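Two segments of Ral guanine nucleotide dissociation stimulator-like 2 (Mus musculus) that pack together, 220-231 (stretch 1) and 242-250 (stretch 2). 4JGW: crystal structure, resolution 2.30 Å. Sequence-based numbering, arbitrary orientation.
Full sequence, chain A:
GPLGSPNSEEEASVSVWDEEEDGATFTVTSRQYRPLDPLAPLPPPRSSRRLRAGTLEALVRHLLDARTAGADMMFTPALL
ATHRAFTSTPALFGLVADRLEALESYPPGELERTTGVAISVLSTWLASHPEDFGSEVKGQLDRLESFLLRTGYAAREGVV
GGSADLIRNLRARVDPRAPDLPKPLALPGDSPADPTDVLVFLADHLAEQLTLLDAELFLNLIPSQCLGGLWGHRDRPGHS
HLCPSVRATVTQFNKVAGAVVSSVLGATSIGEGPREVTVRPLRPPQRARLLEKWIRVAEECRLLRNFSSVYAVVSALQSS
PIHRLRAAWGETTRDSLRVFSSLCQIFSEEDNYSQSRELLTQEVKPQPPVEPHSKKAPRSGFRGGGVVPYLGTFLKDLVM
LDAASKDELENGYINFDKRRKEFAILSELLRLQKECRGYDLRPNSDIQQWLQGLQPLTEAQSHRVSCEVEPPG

Stretch 1 (220-231) NLIPSQCLGGLW
Stretch 2 (242-250) LCPSVRATV

Stretch 1 opens with N220 turned (phi/psi -84/-1); L221 and I222 are extended, leading into a 3-10 segment (223-226) and a turn ending at W231. Stretch 2 begins as loop, has C243 at the N-cap position, and is helical from P244 onward, past V250. The register is set by two CA pairs: L221 CA lies 5.0 Å from S245 CA, and Q225 CA lies 5.3 Å from C243 CA, so the chains run in opposite directions here. Between the stretches 572 Å² is buried, both sides summed.

S245 is the polar hub. Its CA-to-CB bond points toward stretch 1, with chi1 p (74°), and OG both accepts and donates: I222 N gives a nearly straight hydrogen bond to S245 OG (3.0 Å, 170°), and S245 OG donates to Q225 OE1 at a short 2.5 Å. S245 N also donates to Q225 OE1 (3.2 Å), more bent at 139°. One amide oxygen thus serves the backbone NH and the hydroxyl of a residue in the first helical turn, where amides still lack helical carbonyl partners. Q225 reaches it with chi1 m, chi2 t and chi3 near 5°. Q225 N donates to I222 O (3.0 Å), which helps fix the 3-10 turn. S245 O accepts from T249 OG1 (3.1 Å), while R247 N returns to C243 O (3.2 Å).

Beside this polar cluster lies an apolar seam around V246 (chi1 t). V246 CG2 meets L221 CD1 at 3.7 Å and C226 SG at 3.9 Å; L221, with chi1 t and chi2 76°, bends its end nearer the helix. V246 CG1 sits over the face of W231's six-membered ring, 3.6 Å from the centroid and 5° off the normal, a CH-pi contact. W231 has chi1 t and chi2 -111°, bringing its ring edge near C243, with W231 CE3 3.7 Å from C243 CB. C243 is buried, with chi1 m, and C243 SG lies 4.1 Å from L230 CB.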

# COMPACT_ATOMS: atom_id res chain seq x y z
N ASN A 220 1.22 -0.90 -9.03
CA ASN A 220 -0.12 -1.45 -9.25
C ASN A 220 -0.88 -1.72 -7.94
O ASN A 220 -2.03 -2.17 -7.97
CB ASN A 220 -0.04 -2.73 -10.10
CG ASN A 220 0.32 -2.45 -11.55
OD1 ASN A 220 -0.23 -1.55 -12.19
ND2 ASN A 220 1.24 -3.24 -12.09
N LEU A 221 -0.22 -1.46 -6.82
CA LEU A 221 -0.83 -1.67 -5.50
C LEU A 221 -1.96 -0.68 -5.24
O LEU A 221 -1.80 0.53 -5.38
CB LEU A 221 0.22 -1.56 -4.39
CG LEU A 221 -0.24 -1.78 -2.94
CD1 LEU A 221 -0.46 -3.26 -2.65
CD2 LEU A 221 0.76 -1.19 -1.97
N ILE A 222 -3.12 -1.22 -4.88
CA ILE A 222 -4.24 -0.42 -4.41
C ILE A 222 -4.12 -0.34 -2.88
O ILE A 222 -4.34 -1.33 -2.19
CB ILE A 222 -5.59 -1.02 -4.85
CG1 ILE A 222 -5.63 -1.17 -6.38
CG2 ILE A 222 -6.75 -0.15 -4.36
CD1 ILE A 222 -6.77 -2.01 -6.92
N PRO A 223 -3.73 0.85 -2.36
CA PRO A 223 -3.42 1.03 -0.94
C PRO A 223 -4.54 0.62 0.02
O PRO A 223 -4.26 0.13 1.11
CB PRO A 223 -3.13 2.53 -0.83
CG PRO A 223 -2.67 2.91 -2.20
CD PRO A 223 -3.52 2.09 -3.12
N SER A 224 -5.80 0.82 -0.39
CA SER A 224 -6.95 0.45 0.44
C SER A 224 -7.03 -1.06 0.71
O SER A 224 -7.60 -1.49 1.72
CB SER A 224 -8.25 0.94 -0.19
OG SER A 224 -8.49 0.33 -1.44
N GLN A 225 -6.47 -1.86 -0.19
CA GLN A 225 -6.42 -3.31 -0.02
C GLN A 225 -5.47 -3.73 1.11
O GLN A 225 -5.50 -4.87 1.57
CB GLN A 225 -6.08 -4.01 -1.34
CG GLN A 225 -7.18 -3.93 -2.39
CD GLN A 225 -6.79 -4.55 -3.72
OE1 GLN A 225 -5.71 -5.14 -3.86
NE2 GLN A 225 -7.67 -4.44 -4.71
N CYS A 226 -4.63 -2.79 1.55
CA CYS A 226 -3.72 -3.01 2.68
C CYS A 226 -4.40 -2.87 4.05
O CYS A 226 -3.84 -3.27 5.07
CB CYS A 226 -2.53 -2.05 2.62
SG CYS A 226 -1.45 -2.22 1.19
N LEU A 227 -5.61 -2.31 4.06
CA LEU A 227 -6.33 -2.02 5.31
C LEU A 227 -6.66 -3.27 6.11
O LEU A 227 -7.01 -4.31 5.54
CB LEU A 227 -7.61 -1.21 5.04
CG LEU A 227 -7.49 0.20 4.45
CD1 LEU A 227 -8.86 0.73 4.07
CD2 LEU A 227 -6.77 1.16 5.38
N GLY A 228 -6.54 -3.17 7.43
CA GLY A 228 -6.80 -4.28 8.35
C GLY A 228 -8.15 -4.93 8.17
O GLY A 228 -8.28 -6.15 8.28
N GLY A 229 -9.16 -4.11 7.88
CA GLY A 229 -10.53 -4.59 7.66
C GLY A 229 -10.74 -5.37 6.37
O GLY A 229 -11.71 -6.13 6.25
N LEU A 230 -9.84 -5.18 5.41
CA LEU A 230 -9.91 -5.90 4.14
C LEU A 230 -8.89 -7.03 4.05
O LEU A 230 -9.24 -8.17 3.73
CB LEU A 230 -9.78 -4.93 2.95
CG LEU A 230 -10.99 -4.04 2.64
CD1 LEU A 230 -10.59 -2.90 1.72
CD2 LEU A 230 -12.13 -4.85 2.03
N TRP A 231 -7.63 -6.71 4.33
CA TRP A 231 -6.54 -7.69 4.27
C TRP A 231 -6.57 -8.62 5.48
O TRP A 231 -6.28 -9.82 5.36
CB TRP A 231 -5.18 -6.99 4.16
CG TRP A 231 -4.01 -7.93 4.06
CD1 TRP A 231 -3.04 -8.13 5.01
CD2 TRP A 231 -3.68 -8.79 2.97
NE1 TRP A 231 -2.13 -9.06 4.56
CE2 TRP A 231 -2.50 -9.49 3.32
CE3 TRP A 231 -4.27 -9.05 1.72
CZ2 TRP A 231 -1.90 -10.42 2.46
CZ3 TRP A 231 -3.67 -9.98 0.87
CH2 TRP A 231 -2.50 -10.65 1.25
N LEU A 242 -9.77 -11.15 -2.76
CA LEU A 242 -10.43 -9.85 -2.66
C LEU A 242 -9.42 -8.70 -2.49
O LEU A 242 -9.80 -7.53 -2.47
CB LEU A 242 -11.45 -9.85 -1.52
CG LEU A 242 -12.73 -9.03 -1.70
CD1 LEU A 242 -13.67 -9.68 -2.70
CD2 LEU A 242 -13.44 -8.83 -0.36
N CYS A 243 -8.14 -9.06 -2.36
CA CYS A 243 -7.05 -8.09 -2.32
C CYS A 243 -5.90 -8.58 -3.21
O CYS A 243 -4.83 -8.95 -2.71
CB CYS A 243 -6.56 -7.89 -0.88
SG CYS A 243 -7.83 -7.42 0.32
N PRO A 244 -6.11 -8.57 -4.54
CA PRO A 244 -5.15 -9.19 -5.47
C PRO A 244 -3.83 -8.43 -5.60
O PRO A 244 -2.78 -9.06 -5.75
CB PRO A 244 -5.90 -9.19 -6.82
CG PRO A 244 -7.32 -8.77 -6.51
CD PRO A 244 -7.23 -7.95 -5.27
N SER A 245 -3.88 -7.10 -5.52
CA SER A 245 -2.69 -6.27 -5.69
C SER A 245 -1.71 -6.40 -4.52
O SER A 245 -0.51 -6.23 -4.70
CB SER A 245 -3.08 -4.80 -5.91
OG SER A 245 -3.53 -4.19 -4.72
N VAL A 246 -2.24 -6.69 -3.33
CA VAL A 246 -1.40 -6.99 -2.17
C VAL A 246 -0.83 -8.41 -2.29
O VAL A 246 0.36 -8.63 -2.08
CB VAL A 246 -2.17 -6.84 -0.83
CG1 VAL A 246 -1.28 -7.17 0.36
CG2 VAL A 246 -2.74 -5.44 -0.68
N ARG A 247 -1.70 -9.36 -2.65
CA ARG A 247 -1.32 -10.76 -2.83
C ARG A 247 -0.19 -10.92 -3.85
O ARG A 247 0.76 -11.67 -3.61
CB ARG A 247 -2.54 -11.59 -3.25
N ALA A 248 -0.29 -10.21 -4.97
CA ALA A 248 0.71 -10.26 -6.04
C ALA A 248 2.08 -9.73 -5.60
O ALA A 248 3.12 -10.22 -6.05
CB ALA A 248 0.22 -9.52 -7.28
N THR A 249 2.08 -8.73 -4.72
CA THR A 249 3.30 -8.19 -4.13
C THR A 249 3.95 -9.20 -3.18
O THR A 249 5.17 -9.36 -3.17
CB THR A 249 3.02 -6.85 -3.38
OG1 THR A 249 2.56 -5.87 -4.32
CG2 THR A 249 4.27 -6.33 -2.70
N VAL A 250 3.11 -9.87 -2.39
CA VAL A 250 3.58 -10.85 -1.41
C VAL A 250 4.09 -12.12 -2.11
O VAL A 250 5.09 -12.70 -1.69
CB VAL A 250 2.48 -11.20 -0.36
CG1 VAL A 250 2.94 -12.31 0.59
CG2 VAL A 250 2.11 -9.95 0.44